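PDB 4U60: structural protein VP1 from Trichodysplasia spinulosa-associated polyomavirus, which forms the outer coat of the virus as a jelly-roll capsid protein, assembles as a pentamer and binds sialylated glycans such as the GM1 oligosaccharide. Local coordinates for residues L78-M89 with L272-N280; A134-L142 with P235-Y243. All coordinates share one frame; numbering follows the deposited sequence.

Contact 1: residues L78-M89 with L272-N280; sequences LNEDLTCNTLTM and LLRKRTVRN
Leu78 lays CD2 against the aliphatic chain of Lys275, 3.7 Å from its CE, where the loop 78-85 leads into an antiparallel strand pair at the rim of the VP1 jelly roll. Strands 86-89 and 272-279 run at 155° to each other. Farther along, a type I turn from Asp81 to Cys84, with an Asx turn at Asp81, wraps the C-terminal residue. The Asn280 amide nitrogen ND2 donates twice, to Leu82 O at 3.0 Å from above that carbonyl plane and to Cys84 O at 2.7 Å nearly along its C=O axis; these two bonds fix the rotation of the amide. With chi1 at -167°, CG of Asn280 stands opposite its own backbone N, which brings the amide into the turn while Asn280 N bonds to Asn85 O. Thr86 packs its CB on Thr277 CG2, and Leu87 carries CD1 to 3.5 Å from Asn280 CG. Leu87 and Val278 form a hydrogen-bonded pair through both backbone N-H groups. Next, Thr88 and Thr277 make a non-hydrogen-bonded pair, their OG1 atoms bridged by one water at 2.7 Å from each, while Thr88 CG2 meets Lys275 CB. Met89 and Arg276 again form a hydrogen-bonded pair, and the Met89 side chain lies across Val278 at about a right angle, its SD 3.9 Å from Val278 CG1.

Contact 2: residues A134-L142 with P235-Y243; sequences AVGGEPLEL and PLCKGDGLY
Glu138 OE2 is gripped by two side chains: Lys238 NZ, in a 2.8 Å salt bridge, and Asn200 ND2, from outside the two segments. This bridge lies beside the end of an antiparallel pair in the VP1 jelly roll, strands 134-136 and 241-243, where Gly136 N donates to Tyr243 O and Tyr243 N to Gly136 O, both at 2.9 Å. The lysine nitrogen meets the syn side of the carboxylate, 29° out of its plane, and the two chains lie alongside each other, pointing the same way. Glu138 holds CG between its backbone N and carbonyl carbon (chi1 59°), and the chain then runs extended to the lysine. On the face of the pair away from the Tyr243 ring, Val135 CG1 touches Leu242 CD1. Past the strand end, Gly137 O accepts from Lys238 N on a lone pair, and Gly137 CA comes within 3.3 Å of Leu236 O in a CA-H...O contact. Pro235 CB rests on Gly136 CA. Tyr243 was modelled in two conformers; in one of them, a ring face meets the Glu138-Pro139 peptide, Glu138 C lying 3.4 Å from the ring plane and offset toward the rim, and Tyr243 OH hydrogen-bonds to Arg72 NE, outside the two segments. Over the same face of that conformer, Pro139 CD makes a CH-pi contact, 3.9 Å from the Tyr243 ring centroid and 25° off the normal.

In the fold
After strands 12-29 and 69-74, the chain passes through 78-89, which enters strand 86-99, and then reaches 134-142 by way of strand 129-136. Contact 2 closes when 235-243 returns to that region after a 92-residue excursion, and contact 1 closes last, at the C-terminal residues 272-280. Contact 2 is therefore nested inside the loop closed by contact 1. The strand pairs of both contacts lie in one antiparallel sheet (order 86-99, 260-279, 241-254, 129-136), while 134-142 runs on into strand 141-144 of a second, three-stranded sheet. The contact centres lie 16 Å apart, and they meet directly: Met89 CE packs 3.6 Å from Cys237 O. Contact 1 is near the surface, whereas contact 2 is largely buried.

Contact 1: residues L78-M89 with L272-N280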
loop_
_atom_site.group_PDB
_atom_site.type_symbol
_atom_site.label_atom_id
_atom_site.label_comp_id
_atom_site.label_asym_id
_atom_site.label_seq_id
_atom_site.Cartn_x
_atom_site.Cartn_y
_atom_site.Cartn_z
ATOM N N LEU C 78 42.123 -17.517 -4.395
ATOM C CA LEU C 78 41.780 -18.945 -4.398
ATOM C C LEU C 78 42.714 -19.855 -5.208
ATOM O O LEU C 78 42.917 -21.018 -4.844
ATOM C CB LEU C 78 40.363 -19.112 -4.961
ATOM C CG LEU C 78 39.232 -18.557 -4.102
ATOM C CD1 LEU C 78 37.911 -18.562 -4.860
ATOM C CD2 LEU C 78 39.133 -19.348 -2.809
ATOM N N ASN C 79 43.252 -19.352 -6.309
ATOM C CA ASN C 79 43.982 -20.224 -7.254
ATOM C C ASN C 79 45.454 -19.824 -7.438
ATOM O O ASN C 79 45.749 -18.855 -8.139
ATOM C CB ASN C 79 43.264 -20.230 -8.620
ATOM C CG ASN C 79 41.765 -20.523 -8.506
ATOM O OD1 ASN C 79 41.365 -21.644 -8.182
ATOM N ND2 ASN C 79 40.934 -19.520 -8.789
ATOM N N GLU C 80 46.368 -20.570 -6.817
ATOM C CA GLU C 80 47.808 -20.334 -6.991
ATOM C C GLU C 80 48.298 -20.779 -8.380
ATOM O O GLU C 80 49.334 -20.303 -8.849
ATOM C CB GLU C 80 48.622 -21.063 -5.906
ATOM N N ASP C 81 47.563 -21.697 -9.014
ATOM C CA ASP C 81 47.909 -22.235 -10.337
ATOM C C ASP C 81 46.709 -22.086 -11.277
ATOM O O ASP C 81 45.732 -22.830 -11.167
ATOM C CB ASP C 81 48.311 -23.706 -10.191
ATOM C CG ASP C 81 48.761 -24.341 -11.502
ATOM O OD1 ASP C 81 48.779 -23.662 -12.551
ATOM O OD2 ASP C 81 49.096 -25.539 -11.466
ATOM N N LEU C 82 46.792 -21.123 -12.198
ATOM C CA LEU C 82 45.689 -20.825 -13.127
ATOM C C LEU C 82 45.593 -21.802 -14.318
ATOM O O LEU C 82 44.717 -21.641 -15.168
ATOM C CB LEU C 82 45.806 -19.386 -13.665
ATOM C CG LEU C 82 45.770 -18.201 -12.685
ATOM C CD1 LEU C 82 45.521 -16.895 -13.433
ATOM C CD2 LEU C 82 44.716 -18.374 -11.602
ATOM N N THR C 83 46.474 -22.797 -14.384
ATOM C CA THR C 83 46.444 -23.789 -15.466
ATOM C C THR C 83 45.774 -25.119 -15.081
ATOM O O THR C 83 45.733 -26.036 -15.895
ATOM C CB THR C 83 47.862 -24.087 -15.987
ATOM O OG1 THR C 83 48.614 -24.786 -14.984
ATOM C CG2 THR C 83 48.573 -22.796 -16.360
ATOM N N CYS C 84 45.233 -25.215 -13.863
ATOM C CA CYS C 84 44.523 -26.429 -13.425
ATOM C C CYS C 84 43.263 -26.683 -14.268
ATOM O O CYS C 84 42.701 -25.744 -14.839
ATOM C CB CYS C 84 44.154 -26.335 -11.942
ATOM S SG CYS C 84 45.574 -26.373 -10.823
ATOM N N ASN C 85 42.844 -27.950 -14.348
ATOM C CA ASN C 85 41.669 -28.348 -15.142
ATOM C C ASN C 85 40.352 -27.775 -14.596
ATOM O O ASN C 85 39.385 -27.598 -15.339
ATOM C CB ASN C 85 41.557 -29.868 -15.209
ATOM C CG ASN C 85 42.705 -30.536 -15.978
ATOM O OD1 ASN C 85 42.775 -31.759 -16.016
ATOM N ND2 ASN C 85 43.608 -29.752 -16.576
ATOM N N THR C 86 40.320 -27.529 -13.293
ATOM C CA THR C 86 39.236 -26.774 -12.660
ATOM C C THR C 86 39.834 -25.681 -11.796
ATOM O O THR C 86 41.011 -25.742 -11.420
ATOM C CB THR C 86 38.341 -27.663 -11.771
ATOM O OG1 THR C 86 39.112 -28.197 -10.684
ATOM C CG2 THR C 86 37.742 -28.801 -12.590
ATOM N N LEU C 87 39.005 -24.683 -11.500
ATOM C CA LEU C 87 39.379 -23.587 -10.622
ATOM C C LEU C 87 38.261 -23.349 -9.612
ATOM O O LEU C 87 37.180 -23.916 -9.721
ATOM C CB LEU C 87 39.652 -22.318 -11.433
ATOM C CG LEU C 87 40.858 -22.334 -12.381
ATOM C CD1 LEU C 87 40.874 -21.067 -13.224
ATOM C CD2 LEU C 87 42.178 -22.499 -11.627
ATOM N N THR C 88 38.560 -22.546 -8.603
ATOM C CA THR C 88 37.590 -22.200 -7.575
ATOM C C THR C 88 37.257 -20.730 -7.715
ATOM O O THR C 88 38.138 -19.914 -7.984
ATOM C CB THR C 88 38.140 -22.477 -6.165
ATOM O OG1 THR C 88 38.736 -23.784 -6.125
ATOM C CG2 THR C 88 37.011 -22.365 -5.119
ATOM N N MET C 89 35.977 -20.405 -7.547
ATOM C CA MET C 89 35.512 -19.028 -7.523
ATOM C C MET C 89 34.636 -18.819 -6.290
ATOM O O MET C 89 34.002 -19.759 -5.820
ATOM C CB MET C 89 34.687 -18.719 -8.768
ATOM C CG MET C 89 35.451 -18.878 -10.063
ATOM S SD MET C 89 34.478 -18.341 -11.488
ATOM C CE MET C 89 34.604 -16.571 -11.326
ATOM N N LEU C 272 27.325 -13.049 2.177
ATOM C CA LEU C 272 27.817 -14.397 2.421
ATOM C C LEU C 272 28.266 -14.993 1.110
ATOM O O LEU C 272 27.518 -14.946 0.142
ATOM C CB LEU C 272 26.698 -15.241 3.022
ATOM C CG LEU C 272 27.046 -16.691 3.321
ATOM C CD1 LEU C 272 27.979 -16.759 4.511
ATOM C CD2 LEU C 272 25.780 -17.503 3.571
ATOM N N LEU C 273 29.481 -15.550 1.079
ATOM C CA LEU C 273 30.015 -16.193 -0.133
ATOM C C LEU C 273 30.509 -17.582 0.171
ATOM O O LEU C 273 30.900 -17.885 1.311
ATOM C CB LEU C 273 31.161 -15.397 -0.757
ATOM C CG LEU C 273 30.814 -13.953 -1.118
ATOM C CD1 LEU C 273 31.368 -13.028 -0.047
ATOM C CD2 LEU C 273 31.363 -13.550 -2.466
ATOM N N ARG C 274 30.506 -18.422 -0.859
ATOM C CA ARG C 274 30.912 -19.799 -0.733
ATOM C C ARG C 274 31.797 -20.173 -1.905
ATOM O O ARG C 274 31.730 -19.558 -2.970
ATOM C CB ARG C 274 29.698 -20.730 -0.664
ATOM C CG ARG C 274 28.896 -20.838 -1.953
ATOM C CD ARG C 274 27.674 -21.714 -1.779
ATOM N NE ARG C 274 26.817 -21.700 -2.963
ATOM C CZ ARG C 274 25.552 -22.142 -3.000
ATOM N NH1 ARG C 274 24.971 -22.644 -1.923
ATOM N NH2 ARG C 274 24.860 -22.091 -4.124
ATOM N N LYS C 275 32.621 -21.189 -1.704
ATOM C CA LYS C 275 33.510 -21.644 -2.755
ATOM C C LYS C 275 32.780 -22.542 -3.737
ATOM O O LYS C 275 32.131 -23.511 -3.338
ATOM C CB LYS C 275 34.702 -22.402 -2.179
ATOM C CG LYS C 275 35.724 -21.518 -1.499
ATOM C CD LYS C 275 36.892 -22.341 -0.972
ATOM C CE LYS C 275 37.796 -21.494 -0.086
ATOM N NZ LYS C 275 38.874 -22.309 0.537
ATOM N N ARG C 276 32.930 -22.214 -5.019
ATOM C CA ARG C 276 32.332 -22.968 -6.116
ATOM C C ARG C 276 33.407 -23.405 -7.121
ATOM O O ARG C 276 34.193 -22.593 -7.606
ATOM C CB ARG C 276 31.304 -22.102 -6.835
ATOM C CG ARG C 276 30.736 -22.702 -8.119
ATOM C CD ARG C 276 29.720 -23.797 -7.843
ATOM N NE ARG C 276 28.429 -23.227 -7.462
ATOM C CZ ARG C 276 27.241 -23.817 -7.623
ATOM N NH1 ARG C 276 27.145 -25.032 -8.152
ATOM N NH2 ARG C 276 26.136 -23.169 -7.257
ATOM N N THR C 277 33.408 -24.688 -7.454
ATOM C CA THR C 277 34.312 -25.190 -8.493
ATOM C C THR C 277 33.735 -24.894 -9.876
ATOM O O THR C 277 32.528 -25.008 -10.094
ATOM C CB THR C 277 34.579 -26.694 -8.313
ATOM O OG1 THR C 277 35.104 -26.920 -7.002
ATOM C CG2 THR C 277 35.598 -27.211 -9.371
ATOM N N VAL C 278 34.613 -24.498 -10.802
ATOM C CA VAL C 278 34.248 -24.198 -12.186
ATOM C C VAL C 278 35.249 -24.867 -13.142
ATOM O O VAL C 278 36.397 -25.141 -12.787
ATOM C CB VAL C 278 34.190 -22.674 -12.459
ATOM C CG1 VAL C 278 33.262 -22.002 -11.456
ATOM C CG2 VAL C 278 35.571 -22.024 -12.401
ATOM N N ARG C 279 34.793 -25.094 -14.363
ATOM C CA ARG C 279 35.628 -25.667 -15.413
ATOM C C ARG C 279 36.725 -24.711 -15.849
ATOM O O ARG C 279 36.531 -23.492 -15.870
ATOM C CB ARG C 279 34.781 -25.987 -16.628
ATOM C CG ARG C 279 33.736 -27.051 -16.390
ATOM C CD ARG C 279 33.302 -27.678 -17.718
ATOM N NE ARG C 279 32.458 -28.848 -17.495
ATOM C CZ ARG C 279 32.891 -30.025 -17.047
ATOM N NH1 ARG C 279 34.178 -30.229 -16.771
ATOM N NH2 ARG C 279 32.022 -31.016 -16.870
ATOM N N ASN C 280 37.866 -25.279 -16.221
ATOM C CA ASN C 280 38.969 -24.505 -16.763
ATOM C C ASN C 280 39.690 -25.350 -17.808
ATOM O O ASN C 280 39.225 -26.438 -18.145
ATOM C CB ASN C 280 39.922 -24.096 -15.641
ATOM C CG ASN C 280 40.925 -23.038 -16.073
ATOM O OD1 ASN C 280 40.565 -22.046 -16.707
ATOM N ND2 ASN C 280 42.193 -23.233 -15.703
ATOM O OXT ASN C 280 40.737 -24.979 -18.334
HETATM O O HOH W 1 43.572 -25.763 -17.849
HETATM O O HOH W 2 37.626 -26.177 -6.514
#

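Contact 2: residues A134-L142 with P235-Y243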
loop_
_atom_site.group_PDB
_atom_site.type_symbol
_atom_site.label_atom_id
_atom_site.label_comp_id
_atom_site.label_asym_id
_atom_site.label_seq_id
_atom_site.Cartn_x
_atom_site.Cartn_y
_atom_site.Cartn_z
ATOM N N ALA C 134 23.003 -3.336 -5.988
ATOM C CA ALA C 134 23.397 -4.423 -6.853
ATOM C C ALA C 134 24.608 -5.113 -6.249
ATOM O O ALA C 134 25.485 -4.465 -5.647
ATOM C CB ALA C 134 23.715 -3.910 -8.236
ATOM N N VAL C 135 24.617 -6.430 -6.354
ATOM C CA VAL C 135 25.757 -7.263 -5.943
ATOM C C VAL C 135 26.074 -8.190 -7.106
ATOM O O VAL C 135 25.192 -8.873 -7.627
ATOM C CB VAL C 135 25.453 -8.087 -4.674
ATOM C CG1 VAL C 135 26.671 -8.919 -4.245
ATOM C CG2 VAL C 135 25.007 -7.190 -3.530
ATOM N N GLY C 136 27.338 -8.205 -7.524
ATOM C CA GLY C 136 27.749 -9.054 -8.636
ATOM C C GLY C 136 29.205 -9.438 -8.614
ATOM O O GLY C 136 29.980 -9.005 -7.764
ATOM N N GLY C 137 29.551 -10.289 -9.568
ATOM C CA GLY C 137 30.901 -10.806 -9.693
ATOM C C GLY C 137 31.734 -10.076 -10.721
ATOM O O GLY C 137 32.803 -10.550 -11.107
ATOM N N GLU C 138 31.244 -8.936 -11.170
ATOM C CA GLU C 138 31.920 -8.110 -12.171
ATOM C C GLU C 138 31.189 -6.761 -12.135
ATOM O O GLU C 138 30.157 -6.660 -11.499
ATOM C CB GLU C 138 31.839 -8.773 -13.538
ATOM C CG GLU C 138 30.431 -9.015 -14.037
ATOM C CD GLU C 138 30.455 -9.886 -15.259
ATOM O OE1 GLU C 138 30.431 -9.323 -16.366
ATOM O OE2 GLU C 138 30.535 -11.130 -15.129
ATOM N N PRO C 139 31.728 -5.728 -12.782
ATOM C CA PRO C 139 31.051 -4.431 -12.710
ATOM C C PRO C 139 29.622 -4.448 -13.239
ATOM O O PRO C 139 29.296 -5.199 -14.162
ATOM C CB PRO C 139 31.913 -3.540 -13.591
ATOM C CG PRO C 139 33.289 -4.123 -13.441
ATOM C CD PRO C 139 33.055 -5.627 -13.423
ATOM N N LEU C 140 28.778 -3.652 -12.596
ATOM C CA LEU C 140 27.409 -3.489 -13.050
ATOM C C LEU C 140 27.450 -2.934 -14.465
ATOM O O LEU C 140 28.145 -1.961 -14.726
ATOM C CB LEU C 140 26.643 -2.553 -12.125
ATOM C CG LEU C 140 25.204 -2.225 -12.516
ATOM C CD1 LEU C 140 24.273 -3.435 -12.437
ATOM C CD2 LEU C 140 24.657 -1.082 -11.670
ATOM N N GLU C 141 26.716 -3.569 -15.373
ATOM C CA GLU C 141 26.676 -3.163 -16.762
ATOM C C GLU C 141 25.540 -2.160 -16.926
ATOM O O GLU C 141 24.445 -2.378 -16.439
ATOM C CB GLU C 141 26.544 -4.385 -17.668
ATOM C CG GLU C 141 27.847 -5.168 -17.703
ATOM C CD GLU C 141 27.711 -6.617 -18.140
ATOM O OE1 GLU C 141 26.876 -7.346 -17.561
ATOM O OE2 GLU C 141 28.511 -7.037 -19.025
ATOM N N LEU C 142 25.851 -1.052 -17.589
ATOM C CA LEU C 142 24.959 0.108 -17.662
ATOM C C LEU C 142 24.463 0.364 -19.082
ATOM O O LEU C 142 25.181 0.109 -20.068
ATOM C CB LEU C 142 25.683 1.367 -17.191
ATOM C CG LEU C 142 26.213 1.371 -15.754
ATOM C CD1 LEU C 142 27.069 2.607 -15.515
ATOM C CD2 LEU C 142 25.075 1.286 -14.743
ATOM N N PRO C 235 26.057 -14.912 -8.075
ATOM C CA PRO C 235 27.128 -14.245 -8.821
ATOM C C PRO C 235 28.497 -14.894 -8.534
ATOM O O PRO C 235 28.802 -15.199 -7.379
ATOM C CB PRO C 235 27.075 -12.818 -8.296
ATOM C CG PRO C 235 25.650 -12.621 -7.871
ATOM C CD PRO C 235 25.273 -13.951 -7.269
ATOM N N LEU C 236 29.281 -15.106 -9.581
ATOM C CA LEU C 236 30.616 -15.735 -9.485
ATOM C C LEU C 236 31.668 -14.650 -9.656
ATOM O O LEU C 236 31.635 -13.885 -10.617
ATOM C CB LEU C 236 30.753 -16.843 -10.510
ATOM C CG LEU C 236 29.737 -17.985 -10.362
ATOM C CD1 LEU C 236 29.825 -18.925 -11.556
ATOM C CD2 LEU C 236 29.949 -18.772 -9.080
ATOM N N CYS C 237 32.537 -14.527 -8.658
ATOM C CA CYS C 237 33.417 -13.381 -8.541
ATOM C C CYS C 237 34.685 -13.515 -9.370
ATOM O O CYS C 237 35.684 -14.128 -8.943
ATOM C CB CYS C 237 33.737 -13.147 -7.062
ATOM S SG CYS C 237 32.250 -12.638 -6.161
ATOM N N LYS C 238 34.626 -12.925 -10.561
ATOM C CA LYS C 238 35.706 -13.003 -11.527
ATOM C C LYS C 238 36.933 -12.272 -11.008
ATOM O O LYS C 238 36.830 -11.153 -10.485
ATOM C CB LYS C 238 35.242 -12.430 -12.857
ATOM C CG LYS C 238 34.158 -13.272 -13.519
ATOM C CD LYS C 238 33.626 -12.615 -14.782
ATOM C CE LYS C 238 32.589 -13.504 -15.467
ATOM N NZ LYS C 238 32.037 -12.890 -16.703
ATOM N N GLY C 239 38.080 -12.924 -11.115
ATOM C CA GLY C 239 39.327 -12.380 -10.586
ATOM C C GLY C 239 39.294 -12.110 -9.093
ATOM O O GLY C 239 40.005 -11.230 -8.604
ATOM N N ASP C 240 38.473 -12.867 -8.364
ATOM C CA ASP C 240 38.295 -12.681 -6.915
ATOM C C ASP C 240 37.900 -11.252 -6.529
ATOM O O ASP C 240 38.334 -10.741 -5.496
ATOM C CB ASP C 240 39.580 -13.107 -6.181
ATOM C CG ASP C 240 39.966 -14.539 -6.474
ATOM O OD1 ASP C 240 39.060 -15.362 -6.773
ATOM O OD2 ASP C 240 41.189 -14.854 -6.443
ATOM N N GLY C 241 37.014 -10.635 -7.309
ATOM C CA GLY C 241 36.494 -9.304 -6.990
ATOM C C GLY C 241 34.997 -9.382 -6.811
ATOM O O GLY C 241 34.310 -9.995 -7.626
ATOM N N LEU C 242 34.504 -8.757 -5.756
ATOM C CA LEU C 242 33.064 -8.646 -5.484
ATOM C C LEU C 242 32.680 -7.206 -5.725
ATOM O O LEU C 242 33.301 -6.290 -5.189
ATOM C CB LEU C 242 32.799 -9.014 -4.030
ATOM C CG LEU C 242 31.386 -8.827 -3.489
ATOM C CD1 LEU C 242 30.415 -9.724 -4.238
ATOM C CD2 LEU C 242 31.383 -9.120 -1.996
ATOM N N TYR C 243 31.609 -7.003 -6.481
ATOM C CA TYR C 243 31.200 -5.665 -6.870
ATOM C C TYR C 243 29.870 -5.313 -6.227
ATOM O O TYR C 243 28.893 -6.050 -6.384
ATOM C CB TYR C 243 31.137 -5.598 -8.400
ATOM C CG TYR C 243 32.473 -5.922 -9.057
ATOM C CD1 TYR C 243 32.963 -7.220 -9.097
ATOM C CD2 TYR C 243 33.240 -4.919 -9.613
ATOM C CE1 TYR C 243 34.175 -7.505 -9.689
ATOM C CE2 TYR C 243 34.451 -5.187 -10.206
ATOM C CZ TYR C 243 34.907 -6.483 -10.247
ATOM O OH TYR C 243 36.105 -6.721 -10.848
#